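PDB 2P7Q: glyoxalase family protein, which catalyses the manganese-dependent hydration of fosfomycin, opening the antibiotic's epoxide to a diol and so conferring resistance. Local coordinates for residues 24-29 / 107-112. The protein carries 1 engineered substitution. Numbering follows the deposited sequence.
Sequences NIFNAE and IYFYDF. With GG6 ([(1S,2S)-1,2-dihydroxypropyl]phosphonic acid), chain H.
Phe26 and Phe109 approach from opposite directions and meet at their CZ atoms, 3.7 Å apart. CZ of Phe26 lies in the plane of the Phe109 ring, at its edge, and is 4.0 Å from Phe109 CE1. Ile25 adds a looser contact through its CG2 branch, 4.4 Å from Phe109 CZ. The same methyl sits 3.9 Å above the plane of the Phe26 ring, offset toward its rim, so it touches both phenylalanines. Only about 102 Å² is buried between the segments, and the closest CA atoms, those of Ile25 and Asp111, remain 10.3 Å apart: the backbones are spaced by side chains, and the contact is entirely apolar. Phe109, whose first bond from the backbone points at the helix segment, has CG between its backbone N and carbonyl carbon (chi1 60°), and its ring carries the strand's side of the contact.

The next residue back along the strand, Tyr108, lines the ligand pocket. Its OH donates a hydrogen bond to O1 of the bound dihydroxypropylphosphonic acid at 2.7 Å, with O1 near the plane of the phenol ring; Tyr108 also belongs to the manganese site and meets His69 edge-to-face. Phe109, in contrast, lies about 11 Å from the manganese ion by its side chain.

Further aromatic packing comes from Phe72 and Phe117, whose rings meet Phe26, while Phe21 touches Phe109. Ile86 packs against both Ile25 and Phe109. Within the glyoxalase/bleomycin resistance/dioxygenase fold, this buried contact joins the C-terminal end of helix 15-26 to strand 106-110, outermost in its three-stranded sheet within this chain, with helix 79-87 and strand 116-120 also packing against it.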
loop_
_atom_site.group_PDB
_atom_site.type_symbol
_atom_site.label_atom_id
_atom_site.label_comp_id
_atom_site.label_asym_id
_atom_site.label_seq_id
_atom_site.Cartn_x
_atom_site.Cartn_y
_atom_site.Cartn_z
ATOM N N ASN A 24 -12.271 13.778 4.000
ATOM C CA ASN A 24 -13.666 13.628 3.598
ATOM C C ASN A 24 -14.054 12.168 3.419
ATOM O O ASN A 24 -14.987 11.679 4.049
ATOM C CB ASN A 24 -13.956 14.380 2.288
ATOM C CG ASN A 24 -14.138 15.873 2.486
ATOM O OD1 ASN A 24 -14.275 16.355 3.608
ATOM N ND2 ASN A 24 -14.154 16.611 1.386
ATOM N N ILE A 25 -13.326 11.475 2.553
ATOM C CA ILE A 25 -13.609 10.078 2.260
ATOM C C ILE A 25 -13.267 9.079 3.368
ATOM O O ILE A 25 -14.125 8.322 3.820
ATOM C CB ILE A 25 -12.887 9.661 0.969
ATOM C CG1 ILE A 25 -13.322 10.589 -0.167
ATOM C CG2 ILE A 25 -13.207 8.215 0.626
ATOM C CD1 ILE A 25 -12.675 10.308 -1.490
ATOM N N PHE A 26 -12.017 9.092 3.815
ATOM C CA PHE A 26 -11.574 8.153 4.836
ATOM C C PHE A 26 -11.657 8.609 6.286
ATOM O O PHE A 26 -11.140 7.925 7.163
ATOM C CB PHE A 26 -10.132 7.731 4.555
ATOM C CG PHE A 26 -9.894 7.271 3.146
ATOM C CD1 PHE A 26 -9.536 8.178 2.155
ATOM C CD2 PHE A 26 -10.007 5.932 2.809
ATOM C CE1 PHE A 26 -9.289 7.754 0.848
ATOM C CE2 PHE A 26 -9.761 5.505 1.502
ATOM C CZ PHE A 26 -9.400 6.419 0.523
ATOM N N ASN A 27 -12.295 9.742 6.559
ATOM C CA ASN A 27 -12.379 10.219 7.937
ATOM C C ASN A 27 -10.957 10.232 8.506
ATOM O O ASN A 27 -10.753 9.952 9.685
ATOM C CB ASN A 27 -13.254 9.280 8.788
ATOM C CG ASN A 27 -14.740 9.337 8.417
ATOM O OD1 ASN A 27 -15.123 9.137 7.268
ATOM N ND2 ASN A 27 -15.582 9.600 9.411
ATOM N N ALA A 28 -9.978 10.546 7.660
ATOM C CA ALA A 28 -8.574 10.558 8.083
ATOM C C ALA A 28 -8.287 11.545 9.211
ATOM O O ALA A 28 -8.659 12.717 9.139
ATOM C CB ALA A 28 -7.670 10.846 6.896
ATOM N N GLU A 29 -7.615 11.057 10.251
ATOM C CA GLU A 29 -7.280 11.864 11.414
ATOM C C GLU A 29 -5.880 12.428 11.294
ATOM O O GLU A 29 -4.903 11.721 11.563
ATOM C CB GLU A 29 -7.359 11.021 12.686
ATOM C CG GLU A 29 -7.032 11.784 13.968
ATOM C CD GLU A 29 -6.854 10.873 15.180
ATOM O OE1 GLU A 29 -7.430 9.758 15.195
ATOM O OE2 GLU A 29 -6.145 11.284 16.127
ATOM N N ILE A 107 -15.083 -0.978 -4.544
ATOM C CA ILE A 107 -15.199 0.356 -5.138
ATOM C C ILE A 107 -13.771 0.808 -5.427
ATOM O O ILE A 107 -12.940 0.871 -4.521
ATOM C CB ILE A 107 -15.811 1.411 -4.173
ATOM C CG1 ILE A 107 -17.233 1.034 -3.772
ATOM C CG2 ILE A 107 -15.837 2.771 -4.846
ATOM C CD1 ILE A 107 -17.782 1.925 -2.658
ATOM N N TYR A 108 -13.476 1.107 -6.683
ATOM C CA TYR A 108 -12.136 1.569 -7.038
ATOM C C TYR A 108 -12.227 3.029 -7.453
ATOM O O TYR A 108 -13.236 3.453 -8.016
ATOM C CB TYR A 108 -11.554 0.720 -8.176
ATOM C CG TYR A 108 -10.932 -0.593 -7.723
ATOM C CD1 TYR A 108 -11.606 -1.812 -7.866
ATOM C CD2 TYR A 108 -9.650 -0.616 -7.173
ATOM C CE1 TYR A 108 -11.004 -3.020 -7.479
ATOM C CE2 TYR A 108 -9.051 -1.813 -6.782
ATOM C CZ TYR A 108 -9.727 -3.009 -6.939
ATOM O OH TYR A 108 -9.092 -4.181 -6.563
ATOM N N PHE A 109 -11.176 3.796 -7.179
ATOM C CA PHE A 109 -11.180 5.210 -7.514
ATOM C C PHE A 109 -9.808 5.833 -7.295
ATOM O O PHE A 109 -8.979 5.275 -6.581
ATOM C CB PHE A 109 -12.228 5.912 -6.650
ATOM C CG PHE A 109 -11.979 5.789 -5.170
ATOM C CD1 PHE A 109 -11.192 6.719 -4.503
ATOM C CD2 PHE A 109 -12.525 4.735 -4.444
ATOM C CE1 PHE A 109 -10.950 6.604 -3.135
ATOM C CE2 PHE A 109 -12.291 4.608 -3.078
ATOM C CZ PHE A 109 -11.501 5.544 -2.422
ATOM N N TYR A 110 -9.557 6.993 -7.896
ATOM C CA TYR A 110 -8.254 7.623 -7.715
ATOM C C TYR A 110 -8.301 8.851 -6.819
ATOM O O TYR A 110 -9.366 9.318 -6.442
ATOM C CB TYR A 110 -7.662 8.067 -9.046
ATOM C CG TYR A 110 -7.517 6.991 -10.082
ATOM C CD1 TYR A 110 -8.587 6.647 -10.901
ATOM C CD2 TYR A 110 -6.303 6.320 -10.253
ATOM C CE1 TYR A 110 -8.454 5.670 -11.860
ATOM C CE2 TYR A 110 -6.162 5.340 -11.212
ATOM C CZ TYR A 110 -7.239 5.022 -12.009
ATOM O OH TYR A 110 -7.118 4.065 -12.971
ATOM N N ASP A 111 -7.124 9.350 -6.462
ATOM C CA ASP A 111 -7.042 10.564 -5.686
ATOM C C ASP A 111 -6.719 11.539 -6.810
ATOM O O ASP A 111 -7.163 11.320 -7.940
ATOM C CB ASP A 111 -5.914 10.504 -4.656
ATOM C CG ASP A 111 -4.555 10.338 -5.282
ATOM O OD1 ASP A 111 -3.550 10.525 -4.565
ATOM O OD2 ASP A 111 -4.492 10.010 -6.478
ATOM N N PHE A 112 -5.938 12.581 -6.547
ATOM C CA PHE A 112 -5.636 13.537 -7.608
ATOM C C PHE A 112 -4.272 13.296 -8.210
ATOM O O PHE A 112 -3.865 13.999 -9.143
ATOM C CB PHE A 112 -5.707 14.962 -7.071
ATOM C CG PHE A 112 -6.986 15.268 -6.375
ATOM C CD1 PHE A 112 -7.006 15.497 -5.004
ATOM C CD2 PHE A 112 -8.190 15.271 -7.081
ATOM C CE1 PHE A 112 -8.209 15.722 -4.342
ATOM C CE2 PHE A 112 -9.406 15.492 -6.429
ATOM C CZ PHE A 112 -9.415 15.716 -5.058
HETATM O O1 GG6 H . -9.662 -6.374 -5.014
HETATM C C2 GG6 H . -9.765 -7.829 -4.998
HETATM C C3 GG6 H . -11.276 -8.236 -5.155
HETATM C C1 GG6 H . -8.922 -8.476 -6.163
HETATM O O2 GG6 H . -9.396 -8.043 -7.430
HETATM P P GG6 H . -7.196 -8.072 -6.062
HETATM O O3 GG6 H . -6.612 -8.559 -4.704
HETATM O O4 GG6 H . -6.528 -8.725 -7.152
HETATM O O5 GG6 H . -6.974 -6.508 -6.185
#